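Local coordinates for cell wall mannoprotein 1 (Neosartorya fumigata, PDB 5J5L) that binds arachidonic acid inside a bundle of helices and is probably a constituent of the fungal cell wall recognised by host antibodies, at residues T5-L10 against T67-A72; S11-D16 against L74-D79; G29-A34 against D95-G100; L102-L107 against S146-F151. One frame throughout, in Å; residues are numbered along the deposited sequence. Where two conformers were deposited one is given.

Contact 1 of 4, residues T5-L10 against T67-A72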
loop_
_atom_site.group_PDB
_atom_site.type_symbol
_atom_site.label_atom_id
_atom_site.label_comp_id
_atom_site.label_asym_id
_atom_site.label_seq_id
_atom_site.Cartn_x
_atom_site.Cartn_y
_atom_site.Cartn_z
ATOM N N THR A 5 5.675 8.253 15.216
ATOM C CA THR A 5 4.600 7.272 15.098
ATOM C C THR A 5 4.238 6.995 13.644
ATOM O O THR A 5 4.061 5.843 13.238
ATOM C CB THR A 5 3.345 7.715 15.892
ATOM O OG1 THR A 5 3.690 7.900 17.267
ATOM C CG2 THR A 5 2.232 6.673 15.799
ATOM N N ILE A 6 4.118 8.054 12.850
ATOM C CA ILE A 6 3.815 7.909 11.440
ATOM C C ILE A 6 4.944 7.116 10.747
ATOM O O ILE A 6 4.661 6.230 9.943
ATOM C CB ILE A 6 3.622 9.281 10.757
ATOM C CG1 ILE A 6 2.395 9.987 11.336
ATOM C CG2 ILE A 6 3.508 9.116 9.246
ATOM C CD1 ILE A 6 2.312 11.454 10.981
ATOM N N LEU A 7 6.204 7.412 11.067
ATOM C CA LEU A 7 7.321 6.689 10.426
ATOM C C LEU A 7 7.281 5.203 10.777
ATOM O O LEU A 7 7.475 4.351 9.899
ATOM C CB LEU A 7 8.664 7.280 10.807
ATOM C CG LEU A 7 8.883 8.713 10.313
ATOM C CD1 LEU A 7 10.125 9.319 10.927
ATOM C CD2 LEU A 7 8.967 8.756 8.809
ATOM N N SER A 8 7.025 4.901 12.045
ATOM C CA SER A 8 6.904 3.518 12.489
ATOM C C SER A 8 5.733 2.845 11.747
ATOM O O SER A 8 5.848 1.693 11.297
ATOM C CB SER A 8 6.708 3.472 14.004
ATOM O OG SER A 8 6.557 2.141 14.468
ATOM N N ASP A 9 4.619 3.569 11.613
ATOM C CA ASP A 9 3.447 3.056 10.896
ATOM C C ASP A 9 3.790 2.718 9.448
ATOM O O ASP A 9 3.333 1.708 8.917
ATOM C CB ASP A 9 2.312 4.079 10.857
ATOM C CG ASP A 9 1.636 4.299 12.188
ATOM O OD1 ASP A 9 1.771 3.484 13.146
ATOM O OD2 ASP A 9 0.888 5.305 12.266
ATOM N N LEU A 10 4.543 3.598 8.794
ATOM C CA LEU A 10 4.911 3.386 7.398
ATOM C C LEU A 10 5.867 2.198 7.253
ATOM O O LEU A 10 5.810 1.470 6.263
ATOM C CB LEU A 10 5.510 4.642 6.797
ATOM C CG LEU A 10 4.504 5.798 6.619
ATOM C CD1 LEU A 10 5.230 7.094 6.279
ATOM C CD2 LEU A 10 3.431 5.489 5.597
ATOM N N THR A 67 10.286 15.806 5.454
ATOM C CA THR A 67 11.181 15.088 4.538
ATOM C C THR A 67 11.164 13.600 4.879
ATOM O O THR A 67 11.063 12.737 3.992
ATOM C CB THR A 67 12.625 15.630 4.618
ATOM O OG1 THR A 67 12.630 16.995 4.200
ATOM C CG2 THR A 67 13.573 14.828 3.736
ATOM N N SER A 68 11.238 13.300 6.171
ATOM C CA SER A 68 11.257 11.912 6.618
ATOM C C SER A 68 9.974 11.189 6.193
ATOM O O SER A 68 10.039 10.099 5.636
ATOM C CB SER A 68 11.453 11.813 8.134
ATOM O OG SER A 68 12.731 12.288 8.553
ATOM N N VAL A 69 8.812 11.798 6.425
ATOM C CA VAL A 69 7.530 11.149 6.087
ATOM C C VAL A 69 7.377 11.029 4.566
ATOM O O VAL A 69 6.979 9.980 4.049
ATOM C CB VAL A 69 6.359 11.909 6.742
ATOM C CG1 VAL A 69 5.027 11.501 6.158
ATOM C CG2 VAL A 69 6.380 11.691 8.250
ATOM N N THR A 70 7.764 12.074 3.842
ATOM C CA THR A 70 7.705 12.066 2.367
ATOM C C THR A 70 8.566 10.957 1.785
ATOM O O THR A 70 8.128 10.192 0.930
ATOM C CB THR A 70 8.163 13.429 1.797
ATOM O OG1 THR A 70 7.264 14.445 2.235
ATOM C CG2 THR A 70 8.199 13.435 0.278
ATOM N N ASN A 71 9.800 10.858 2.255
ATOM C CA ASN A 71 10.691 9.825 1.751
ATOM C C ASN A 71 10.257 8.420 2.118
ATOM O O ASN A 71 10.472 7.484 1.343
ATOM C CB ASN A 71 12.116 10.071 2.224
ATOM C CG ASN A 71 12.792 11.189 1.453
ATOM O OD1 ASN A 71 12.135 12.014 0.805
ATOM N ND2 ASN A 71 14.115 11.227 1.524
ATOM N N ALA A 72 9.671 8.268 3.303
ATOM C CA ALA A 72 9.185 6.963 3.721
ATOM C C ALA A 72 8.009 6.565 2.844
ATOM O O ALA A 72 7.921 5.412 2.422
ATOM C CB ALA A 72 8.805 6.958 5.193
#

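Contact 2 of 4, residues S11-D16 against L74-D79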
loop_
_atom_site.group_PDB
_atom_site.type_symbol
_atom_site.label_atom_id
_atom_site.label_comp_id
_atom_site.label_asym_id
_atom_site.label_seq_id
_atom_site.Cartn_x
_atom_site.Cartn_y
_atom_site.Cartn_z
ATOM N N SER A 11 6.723 1.997 8.237
ATOM C CA SER A 11 7.640 0.851 8.199
ATOM C C SER A 11 6.874 -0.467 8.307
ATOM O O SER A 11 7.187 -1.442 7.627
ATOM C CB SER A 11 8.647 0.946 9.331
ATOM O OG SER A 11 9.636 -0.065 9.235
ATOM N N THR A 12 5.871 -0.486 9.173
ATOM C CA THR A 12 5.014 -1.660 9.341
ATOM C C THR A 12 4.308 -1.981 8.016
ATOM O O THR A 12 4.207 -3.142 7.600
ATOM C CB THR A 12 4.001 -1.422 10.482
ATOM O OG1 THR A 12 4.700 -1.310 11.735
ATOM C CG2 THR A 12 2.989 -2.558 10.582
ATOM N N ILE A 13 3.826 -0.950 7.344
ATOM C CA ILE A 13 3.224 -1.118 6.019
ATOM C C ILE A 13 4.236 -1.731 5.032
ATOM O O ILE A 13 3.909 -2.685 4.307
ATOM C CB ILE A 13 2.652 0.216 5.492
ATOM C CG1 ILE A 13 1.442 0.627 6.346
ATOM C CG2 ILE A 13 2.279 0.110 4.021
ATOM C CD1 ILE A 13 1.086 2.098 6.256
ATOM N N LYS A 14 5.450 -1.200 5.030
ATOM C CA LYS A 14 6.509 -1.711 4.153
ATOM C C LYS A 14 6.729 -3.196 4.413
ATOM O O LYS A 14 6.803 -4.011 3.483
ATOM C CB LYS A 14 7.813 -0.950 4.399
ATOM C CG LYS A 14 8.909 -1.238 3.382
ATOM C CD LYS A 14 10.170 -0.475 3.750
ATOM C CE LYS A 14 11.200 -0.477 2.638
ATOM N NZ LYS A 14 10.977 0.643 1.679
ATOM N N THR A 15 6.844 -3.554 5.684
ATOM C CA THR A 15 7.013 -4.959 6.048
ATOM C C THR A 15 5.849 -5.824 5.565
ATOM O O THR A 15 6.074 -6.894 4.980
ATOM C CB THR A 15 7.261 -5.097 7.557
ATOM O OG1 THR A 15 8.426 -4.342 7.871
ATOM C CG2 THR A 15 7.489 -6.548 7.948
ATOM N N ASP A 16 4.611 -5.350 5.758
ATOM C CA ASP A 16 3.417 -6.066 5.294
ATOM C C ASP A 16 3.471 -6.336 3.790
ATOM O O ASP A 16 3.168 -7.445 3.342
ATOM C CB ASP A 16 2.140 -5.262 5.552
ATOM C CG ASP A 16 1.803 -5.078 7.027
ATOM O OD1 ASP A 16 2.240 -5.868 7.920
ATOM O OD2 ASP A 16 1.008 -4.132 7.295
ATOM N N LEU A 74 7.245 7.724 -0.262
ATOM C CA LEU A 74 7.751 7.504 -1.620
ATOM C C LEU A 74 8.575 6.222 -1.723
ATOM O O LEU A 74 8.574 5.563 -2.762
ATOM C CB LEU A 74 8.590 8.688 -2.090
ATOM C CG LEU A 74 7.846 9.804 -2.827
ATOM C CD1 LEU A 74 6.482 10.099 -2.217
ATOM C CD2 LEU A 74 8.717 11.042 -2.856
ATOM N N GLY A 75 9.285 5.885 -0.649
ATOM C CA GLY A 75 10.034 4.630 -0.588
ATOM C C GLY A 75 9.171 3.400 -0.699
ATOM O O GLY A 75 9.644 2.339 -1.129
ATOM N N LEU A 76 7.887 3.520 -0.362
ATOM C CA LEU A 76 6.947 2.415 -0.596
ATOM C C LEU A 76 6.679 2.140 -2.086
ATOM O O LEU A 76 6.288 1.032 -2.439
ATOM C CB LEU A 76 5.615 2.657 0.132
ATOM C CG LEU A 76 5.650 2.781 1.655
ATOM C CD1 LEU A 76 4.281 3.166 2.215
ATOM C CD2 LEU A 76 6.154 1.503 2.313
ATOM N N LYS A 77 6.890 3.130 -2.958
ATOM C CA LYS A 77 6.447 3.026 -4.348
ATOM C C LYS A 77 7.032 1.786 -5.061
ATOM O O LYS A 77 6.275 0.982 -5.621
ATOM C CB LYS A 77 6.749 4.315 -5.134
ATOM C CG LYS A 77 6.322 4.280 -6.601
ATOM C CD LYS A 77 7.126 5.246 -7.460
ATOM C CE LYS A 77 6.879 6.691 -7.072
ATOM N NZ LYS A 77 7.602 7.630 -7.973
ATOM N N PRO A 78 8.370 1.622 -5.035
ATOM C CA PRO A 78 8.897 0.429 -5.716
ATOM C C PRO A 78 8.440 -0.884 -5.084
ATOM O O PRO A 78 8.281 -1.879 -5.793
ATOM C CB PRO A 78 10.418 0.581 -5.602
ATOM C CG PRO A 78 10.648 1.598 -4.553
ATOM C CD PRO A 78 9.445 2.487 -4.529
ATOM N N ASP A 79 8.220 -0.894 -3.773
ATOM C CA ASP A 79 7.718 -2.098 -3.103
ATOM C C ASP A 79 6.304 -2.420 -3.558
ATOM O O ASP A 79 5.948 -3.584 -3.775
ATOM C CB ASP A 79 7.758 -1.954 -1.587
ATOM C CG ASP A 79 9.170 -1.770 -1.048
ATOM O OD1 ASP A 79 10.146 -2.047 -1.779
ATOM O OD2 ASP A 79 9.292 -1.333 0.097
HETATM O O HOH W 1 12.112 1.472 -1.345
#

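Contact 3 of 4, residues G29-A34 against D95-G100. With ACD (arachidonic acid), chain B.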
loop_
_atom_site.group_PDB
_atom_site.type_symbol
_atom_site.label_atom_id
_atom_site.label_comp_id
_atom_site.label_asym_id
_atom_site.label_seq_id
_atom_site.Cartn_x
_atom_site.Cartn_y
_atom_site.Cartn_z
ATOM N N GLY A 29 -1.922 -21.706 -6.609
ATOM C CA GLY A 29 -3.362 -21.883 -6.822
ATOM C C GLY A 29 -4.082 -22.482 -5.622
ATOM O O GLY A 29 -5.316 -22.536 -5.582
ATOM N N ASP A 30 -3.316 -22.936 -4.636
ATOM C CA ASP A 30 -3.879 -23.623 -3.481
ATOM C C ASP A 30 -4.678 -22.646 -2.624
ATOM O O ASP A 30 -4.215 -21.547 -2.346
ATOM C CB ASP A 30 -2.749 -24.244 -2.661
ATOM C CG ASP A 30 -3.236 -24.901 -1.391
ATOM O OD1 ASP A 30 -3.569 -26.099 -1.426
ATOM O OD2 ASP A 30 -3.250 -24.206 -0.356
ATOM N N LEU A 31 -5.865 -23.056 -2.182
ATOM C CA LEU A 31 -6.768 -22.127 -1.493
ATOM C C LEU A 31 -6.304 -21.771 -0.065
ATOM O O LEU A 31 -6.575 -20.666 0.419
ATOM C CB LEU A 31 -8.196 -22.697 -1.503
ATOM C CG LEU A 31 -9.367 -21.730 -1.604
ATOM C CD1 LEU A 31 -9.188 -20.729 -2.744
ATOM C CD2 LEU A 31 -10.671 -22.495 -1.765
ATOM N N LEU A 32 -5.602 -22.691 0.605
ATOM C CA LEU A 32 -5.025 -22.394 1.916
ATOM C C LEU A 32 -3.927 -21.336 1.802
ATOM O O LEU A 32 -3.778 -20.491 2.682
ATOM C CB LEU A 32 -4.462 -23.652 2.605
ATOM C CG LEU A 32 -5.403 -24.603 3.332
ATOM C CD1 LEU A 32 -4.616 -25.775 3.899
ATOM C CD2 LEU A 32 -6.128 -23.867 4.447
ATOM N N GLN A 33 -3.163 -21.377 0.712
ATOM C CA GLN A 33 -2.198 -20.320 0.434
ATOM C C GLN A 33 -2.905 -18.999 0.302
ATOM O O GLN A 33 -2.458 -17.995 0.854
ATOM C CB GLN A 33 -1.445 -20.577 -0.854
ATOM C CG GLN A 33 -0.451 -21.714 -0.783
ATOM C CD GLN A 33 0.356 -21.763 -2.053
ATOM O OE1 GLN A 33 -0.202 -21.871 -3.147
ATOM N NE2 GLN A 33 1.674 -21.647 -1.922
ATOM N N ALA A 34 -4.006 -19.003 -0.449
ATOM C CA ALA A 34 -4.825 -17.801 -0.632
ATOM C C ALA A 34 -5.339 -17.242 0.690
ATOM O O ALA A 34 -5.318 -16.023 0.902
ATOM C CB ALA A 34 -5.992 -18.085 -1.566
ATOM N N ASP A 95 -6.800 -17.465 -11.377
ATOM C CA ASP A 95 -7.935 -17.911 -12.190
ATOM C C ASP A 95 -8.278 -19.363 -11.903
ATOM O O ASP A 95 -9.451 -19.732 -11.821
ATOM C CB ASP A 95 -7.644 -17.750 -13.683
ATOM C CG ASP A 95 -7.563 -16.294 -14.116
ATOM O OD1 ASP A 95 -8.125 -15.424 -13.417
ATOM O OD2 ASP A 95 -6.943 -16.034 -15.170
ATOM N N SER A 96 -7.244 -20.190 -11.758
ATOM C CA SER A 96 -7.455 -21.608 -11.502
ATOM C C SER A 96 -8.027 -21.841 -10.099
ATOM O O SER A 96 -8.816 -22.761 -9.901
ATOM C CB SER A 96 -6.174 -22.415 -11.748
ATOM O OG SER A 96 -5.226 -22.228 -10.720
ATOM N N ALA A 97 -7.665 -20.984 -9.148
ATOM C CA ALA A 97 -8.221 -21.037 -7.802
ATOM C C ALA A 97 -9.632 -20.441 -7.757
ATOM O O ALA A 97 -10.403 -20.762 -6.870
ATOM C CB ALA A 97 -7.318 -20.322 -6.816
ATOM N N GLY A 98 -9.955 -19.589 -8.726
ATOM C CA GLY A 98 -11.288 -18.982 -8.815
ATOM C C GLY A 98 -11.458 -17.776 -7.901
ATOM O O GLY A 98 -12.590 -17.417 -7.558
ATOM N N VAL A 99 -10.348 -17.166 -7.493
ATOM C CA VAL A 99 -10.392 -16.080 -6.500
ATOM C C VAL A 99 -10.095 -14.691 -7.062
ATOM O O VAL A 99 -9.677 -13.799 -6.329
ATOM C CB VAL A 99 -9.511 -16.357 -5.255
ATOM C CG1 VAL A 99 -9.996 -17.617 -4.543
ATOM C CG2 VAL A 99 -8.022 -16.420 -5.615
ATOM N N GLY A 100 -10.334 -14.501 -8.351
ATOM C CA GLY A 100 -10.127 -13.197 -8.986
ATOM C C GLY A 100 -10.917 -12.073 -8.319
ATOM O O GLY A 100 -10.408 -10.956 -8.173
HETATM C C1 ACD B . -1.509 -15.745 -2.640
HETATM C C2 ACD B . -2.641 -14.771 -2.863
HETATM C C3 ACD B . -3.413 -15.151 -4.110
HETATM C C4 ACD B . -4.741 -14.393 -4.174
HETATM C C5 ACD B . -5.523 -14.598 -2.899
HETATM C C6 ACD B . -5.926 -13.616 -2.072
HETATM C C7 ACD B . -5.716 -12.146 -2.338
HETATM C C8 ACD B . -4.615 -11.544 -1.481
HETATM C C9 ACD B . -3.780 -10.583 -1.909
HETATM C C10 ACD B . -3.763 -9.991 -3.307
HETATM C C11 ACD B . -4.504 -8.680 -3.354
HETATM C C12 ACD B . -3.975 -7.475 -3.609
HETATM C C13 ACD B . -2.519 -7.152 -3.873
HETATM C C14 ACD B . -1.913 -6.857 -2.512
HETATM C C15 ACD B . -0.933 -5.976 -2.287
HETATM C C16 ACD B . -0.308 -5.142 -3.370
HETATM C C17 ACD B . 0.407 -3.957 -2.737
HETATM C C18 ACD B . -0.568 -2.965 -2.130
HETATM C C19 ACD B . 0.145 -1.725 -1.646
HETATM C C20 ACD B . -0.568 -1.004 -0.531
HETATM O O1 ACD B . -0.439 -15.446 -3.186
HETATM O O2 ACD B . -1.659 -16.757 -1.928
#

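Contact 4 of 4, residues L102-L107 against S146-F151. With ACD (arachidonic acid), chain B.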
loop_
_atom_site.group_PDB
_atom_site.type_symbol
_atom_site.label_atom_id
_atom_site.label_comp_id
_atom_site.label_asym_id
_atom_site.label_seq_id
_atom_site.Cartn_x
_atom_site.Cartn_y
_atom_site.Cartn_z
ATOM N N LEU A 102 -11.767 -11.772 -5.216
ATOM C CA LEU A 102 -11.098 -11.430 -3.970
ATOM C C LEU A 102 -9.876 -10.518 -4.185
ATOM O O LEU A 102 -9.694 -9.522 -3.487
ATOM C CB LEU A 102 -10.712 -12.717 -3.222
ATOM C CG LEU A 102 -10.054 -12.520 -1.851
ATOM C CD1 LEU A 102 -10.960 -11.726 -0.919
ATOM C CD2 LEU A 102 -9.734 -13.889 -1.252
ATOM N N VAL A 103 -9.049 -10.850 -5.164
ATOM C CA VAL A 103 -7.946 -10.000 -5.548
ATOM C C VAL A 103 -8.461 -8.610 -5.937
ATOM O O VAL A 103 -7.933 -7.591 -5.454
ATOM C CB VAL A 103 -7.108 -10.620 -6.682
ATOM C CG1 VAL A 103 -6.039 -9.652 -7.158
ATOM C CG2 VAL A 103 -6.474 -11.929 -6.205
ATOM N N LEU A 104 -9.502 -8.572 -6.757
ATOM C CA LEU A 104 -10.050 -7.302 -7.241
ATOM C C LEU A 104 -10.585 -6.489 -6.071
ATOM O O LEU A 104 -10.311 -5.287 -5.976
ATOM C CB LEU A 104 -11.130 -7.544 -8.284
ATOM C CG LEU A 104 -11.703 -6.313 -8.976
ATOM C CD1 LEU A 104 -10.582 -5.533 -9.659
ATOM C CD2 LEU A 104 -12.770 -6.729 -9.983
ATOM N N SER A 105 -11.310 -7.141 -5.169
ATOM C CA SER A 105 -11.864 -6.459 -3.990
ATOM C C SER A 105 -10.748 -5.846 -3.157
ATOM O O SER A 105 -10.841 -4.685 -2.707
ATOM C CB SER A 105 -12.680 -7.437 -3.145
ATOM O OG SER A 105 -13.238 -6.804 -2.000
ATOM N N ASP A 106 -9.695 -6.634 -2.945
ATOM C CA ASP A 106 -8.534 -6.211 -2.196
ATOM C C ASP A 106 -7.842 -5.025 -2.873
ATOM O O ASP A 106 -7.506 -4.040 -2.210
ATOM C CB ASP A 106 -7.509 -7.350 -2.059
ATOM C CG ASP A 106 -7.932 -8.438 -1.082
ATOM O OD1 ASP A 106 -8.976 -8.334 -0.398
ATOM O OD2 ASP A 106 -7.165 -9.435 -1.004
ATOM N N LEU A 107 -7.653 -5.101 -4.183
ATOM C CA LEU A 107 -6.988 -4.008 -4.912
ATOM C C LEU A 107 -7.751 -2.693 -4.763
ATOM O O LEU A 107 -7.139 -1.653 -4.505
ATOM C CB LEU A 107 -6.828 -4.344 -6.383
ATOM C CG LEU A 107 -5.758 -5.386 -6.717
ATOM C CD1 LEU A 107 -5.937 -5.820 -8.161
ATOM C CD2 LEU A 107 -4.354 -4.831 -6.483
ATOM N N SER A 146 -3.489 -0.389 -13.295
ATOM C CA SER A 146 -3.053 -1.446 -14.191
ATOM C C SER A 146 -3.423 -2.840 -13.616
ATOM O O SER A 146 -3.982 -3.676 -14.310
ATOM C CB SER A 146 -1.552 -1.294 -14.465
ATOM O OG SER A 146 -1.077 -2.308 -15.315
ATOM N N ALA A 147 -3.105 -3.092 -12.353
ATOM C CA ALA A 147 -3.444 -4.378 -11.732
ATOM C C ALA A 147 -4.942 -4.631 -11.703
ATOM O O ALA A 147 -5.398 -5.733 -11.985
ATOM C CB ALA A 147 -2.848 -4.478 -10.341
ATOM N N ILE A 148 -5.708 -3.599 -11.371
ATOM C CA ILE A 148 -7.176 -3.701 -11.407
ATOM C C ILE A 148 -7.688 -4.062 -12.790
ATOM O O ILE A 148 -8.570 -4.918 -12.935
ATOM C CB ILE A 148 -7.831 -2.404 -10.861
ATOM C CG1 ILE A 148 -7.605 -2.296 -9.341
ATOM C CG2 ILE A 148 -9.319 -2.355 -11.191
ATOM C CD1 ILE A 148 -7.789 -0.894 -8.795
ATOM N N ALA A 149 -7.139 -3.426 -13.828
ATOM C CA ALA A 149 -7.527 -3.735 -15.193
ATOM C C ALA A 149 -7.230 -5.182 -15.518
ATOM O O ALA A 149 -8.029 -5.850 -16.150
ATOM C CB ALA A 149 -6.820 -2.819 -16.175
ATOM N N VAL A 150 -6.071 -5.671 -15.086
ATOM C CA VAL A 150 -5.712 -7.069 -15.314
ATOM C C VAL A 150 -6.726 -8.028 -14.672
ATOM O O VAL A 150 -7.135 -9.005 -15.315
ATOM C CB VAL A 150 -4.279 -7.386 -14.811
ATOM C CG1 VAL A 150 -4.026 -8.886 -14.794
ATOM C CG2 VAL A 150 -3.246 -6.689 -15.688
ATOM N N PHE A 151 -7.142 -7.738 -13.439
ATOM C CA PHE A 151 -8.036 -8.618 -12.669
ATOM C C PHE A 151 -9.529 -8.321 -12.856
ATOM O O PHE A 151 -10.369 -8.898 -12.162
ATOM C CB PHE A 151 -7.643 -8.634 -11.199
ATOM C CG PHE A 151 -6.402 -9.440 -10.941
ATOM C CD1 PHE A 151 -6.463 -10.824 -10.943
ATOM C CD2 PHE A 151 -5.174 -8.823 -10.779
ATOM C CE1 PHE A 151 -5.326 -11.588 -10.737
ATOM C CE2 PHE A 151 -4.023 -9.579 -10.577
ATOM C CZ PHE A 151 -4.103 -10.959 -10.556
HETATM C C1 ACD B . -1.509 -15.745 -2.640
HETATM C C2 ACD B . -2.641 -14.771 -2.863
HETATM C C3 ACD B . -3.413 -15.151 -4.110
HETATM C C4 ACD B . -4.741 -14.393 -4.174
HETATM C C5 ACD B . -5.523 -14.598 -2.899
HETATM C C6 ACD B . -5.926 -13.616 -2.072
HETATM C C7 ACD B . -5.716 -12.146 -2.338
HETATM C C8 ACD B . -4.615 -11.544 -1.481
HETATM C C9 ACD B . -3.780 -10.583 -1.909
HETATM C C10 ACD B . -3.763 -9.991 -3.307
HETATM C C11 ACD B . -4.504 -8.680 -3.354
HETATM C C12 ACD B . -3.975 -7.475 -3.609
HETATM C C13 ACD B . -2.519 -7.152 -3.873
HETATM C C14 ACD B . -1.913 -6.857 -2.512
HETATM C C15 ACD B . -0.933 -5.976 -2.287
HETATM C C16 ACD B . -0.308 -5.142 -3.370
HETATM C C17 ACD B . 0.407 -3.957 -2.737
HETATM C C18 ACD B . -0.568 -2.965 -2.130
HETATM C C19 ACD B . 0.145 -1.725 -1.646
HETATM C C20 ACD B . -0.568 -1.004 -0.531
HETATM O O1 ACD B . -0.439 -15.446 -3.186
HETATM O O2 ACD B . -1.659 -16.757 -1.928
#

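Contact 1 of 4, residues T5-L10 against T67-A72
Leu-7 and Val-69 bury the most surface here, and Leu-7 uses both of its methyls. Chi1 of -65° sets its CG anti to the carbonyl carbon, beside the backbone N. CD2 lies on the backbone of the partner helix, 3.6 Å from Ser-68 O and 4.0 Å from Val-69 CG2, while CD1 settles against Ser-68 CB. The serine turns its hydroxyl back to Ala-64 O on its own helix, which leaves its CB as an apolar surface for the leucine. Val-69 CG2 also meets Ile-6: Ile-6 CG2 lies 4.0 Å from Val-69 CG2, the two side chains crossing at about a right angle. Val-69 CG1 is near Ile-6 CG2 too. Helices 3-26 and 63-89 run side by side in the same direction here, 11° apart with short axes separated by 9.9 Å. This is possible in the all-helical bundle because helix 31-56, between them in sequence, carries the chain back. One turn further on, Leu-10 CD1 packs 3.7 Å from Ala-72 CB, which also touches Leu-7 CD2. The alanine's single methyl lets two leucines converge on it, and the CA atoms of Leu-10 and Ala-72 come within 6.7 Å. On the inner side, Leu-121 of helix 100-124 covers Ile-6 and Val-69, and Leu-117 of that helix lies against Leu-10.

Contact 2 of 4, residues S11-D16 against L74-D79
Lys-14 reaches obliquely across to helix 63-89, laying its aliphatic part over Leu-76 before its ammonium group meets Asp-79. Lys-14 CB is 3.6 Å from Leu-76 CD2, and CG passes the same methyl. The chain runs extended from CB to CE, and a bend at chi4 (87°) then brings NZ to Asp-79 OD2 at 3.0 Å. The result is a salt bridge and hydrogen bond, with the nitrogen on the syn side of the carboxylate oxygen and 25° out of the carboxylate plane. A lysine suits this partly exposed position because its methylenes can pack while its charge is paired. Helices 3-26 and 63-89 of the all-helical bundle are almost parallel here, their short axes 4° apart. Helix 63-89 is kinked in this turn, where Pro-78 has no N-H to give and Lys-77 N bonds instead to Leu-74 O. A water donates to Gly-75 O at 2.6 Å and accepts a weak bond from Lys-14 NZ, linking the ammonium group to this backbone. On the buried side, Ile-13 and Leu-76 cross at about a right angle, with Ile-13 CG2 4.1 Å from Leu-76 CD1. The side chain of Ile-13 is about 5 Å from the bound arachidonic acid.

Contact 3 of 4, residues G29-A34 against D95-G100
Leu-31 and Val-99 meet through one methyl each: chi1 of -61° sets Val-99 CG1 anti to the carbonyl carbon, an unusual chi1 of -146° carries Leu-31 CG toward the other segment, and chi2 then sets Leu-31 CD1, which lies 3.7 Å from Val-99 CG1. The same CD1 is, more loosely, near Ala-97 CB. Gly-29, at phi 105°, has a conformation in which a beta carbon would press on the preceding carbonyl. It would also sit tightly against Ser-96 OG, which is bonded to Gln-93 O. Gly-29 O itself comes within 3.2 Å of Ala-97 CB, where a small methyl suits the close approach. The contact joins two helix ends in the bundle. Asp-30 is the N-cap of helix 31-56, its OD2 accepting from Gln-33 N at 3.0 Å through the anti lone pair, while helix 91-97 closes in a Schellman motif with Gly-98, at positive phi, as its C-prime residue. The carboxyl end of arachidonic acid lies alongside. Its O2 is 3.1 Å from Gln-33 O, a closeness of two oxygens that may be easier if the carboxyl is protonated. Ala-34 CB and Val-99 CG2 both touch the ligand's C5, from the two segments.

Contact 4 of 4, residues L102-L107 against S146-F151
Leu-104 and Phe-151 bring the two backbones to within 5.9 Å, CA to CA, where helix 127-150 ends. The short segments belong to two antiparallel helices of the all-helical bundle, at 156° with axes 9.7 Å apart, and Phe-151 is the first residue to leave helical torsions. Its CB points toward helix 100-124, and Val-103 CG1 stands over the centre of one ring face in a CH-pi contact, 3.7 Å from the centroid and 8° off the normal. Leu-104 and Ile-148 cross at about a right angle, with CD1 of the leucine 3.7 Å from CG2 of the isoleucine. Leu-107 fills the next turn, its CB against Ile-148 CG1 and its CD1 reaching Ala-147 CB and Phe-151 CD2; the small alanine leaves room for the leucine. Segment 102-107 also lines the arachidonic acid pocket: Val-103 CG2 is 3.6 Å from the lipid's C4 and Leu-107 CD2 3.9 Å from its C12. Asp-106 OD2, which accepts from Gln-38 NE2, lies 3.3 Å from C8. Val-103 and Leu-107 thus each put one methyl on the neighbouring helix and the other on the lipid; Phe-151 backs Val-103 as a second shell, and Asp-106, held by Gln-38, sets a polar group among these apolar contacts.

In the fold
Contacts 1 and 2 follow one another along the same pair of helices, 3-26 and 63-89, with centres about 10 Å apart and a touch between Leu-10 O and Leu-76 CD2. Contact 3 joins the start of helix 31-56 to the end of helix 91-97, and its segments alternate in sequence with theirs. Contact 4, between helices 100-124 and 127-150, comes last; its centre is about 14 Å from that of contact 3. Contacts 1 and 3 lie on opposite sides of the chain's centre, their centres about 34 Å apart. Contacts 3 and 4 both touch arachidonic acid, while the side chain of Ile-13 in contact 2 is about 5 Å from the lipid, which therefore lies lengthwise in the bundle.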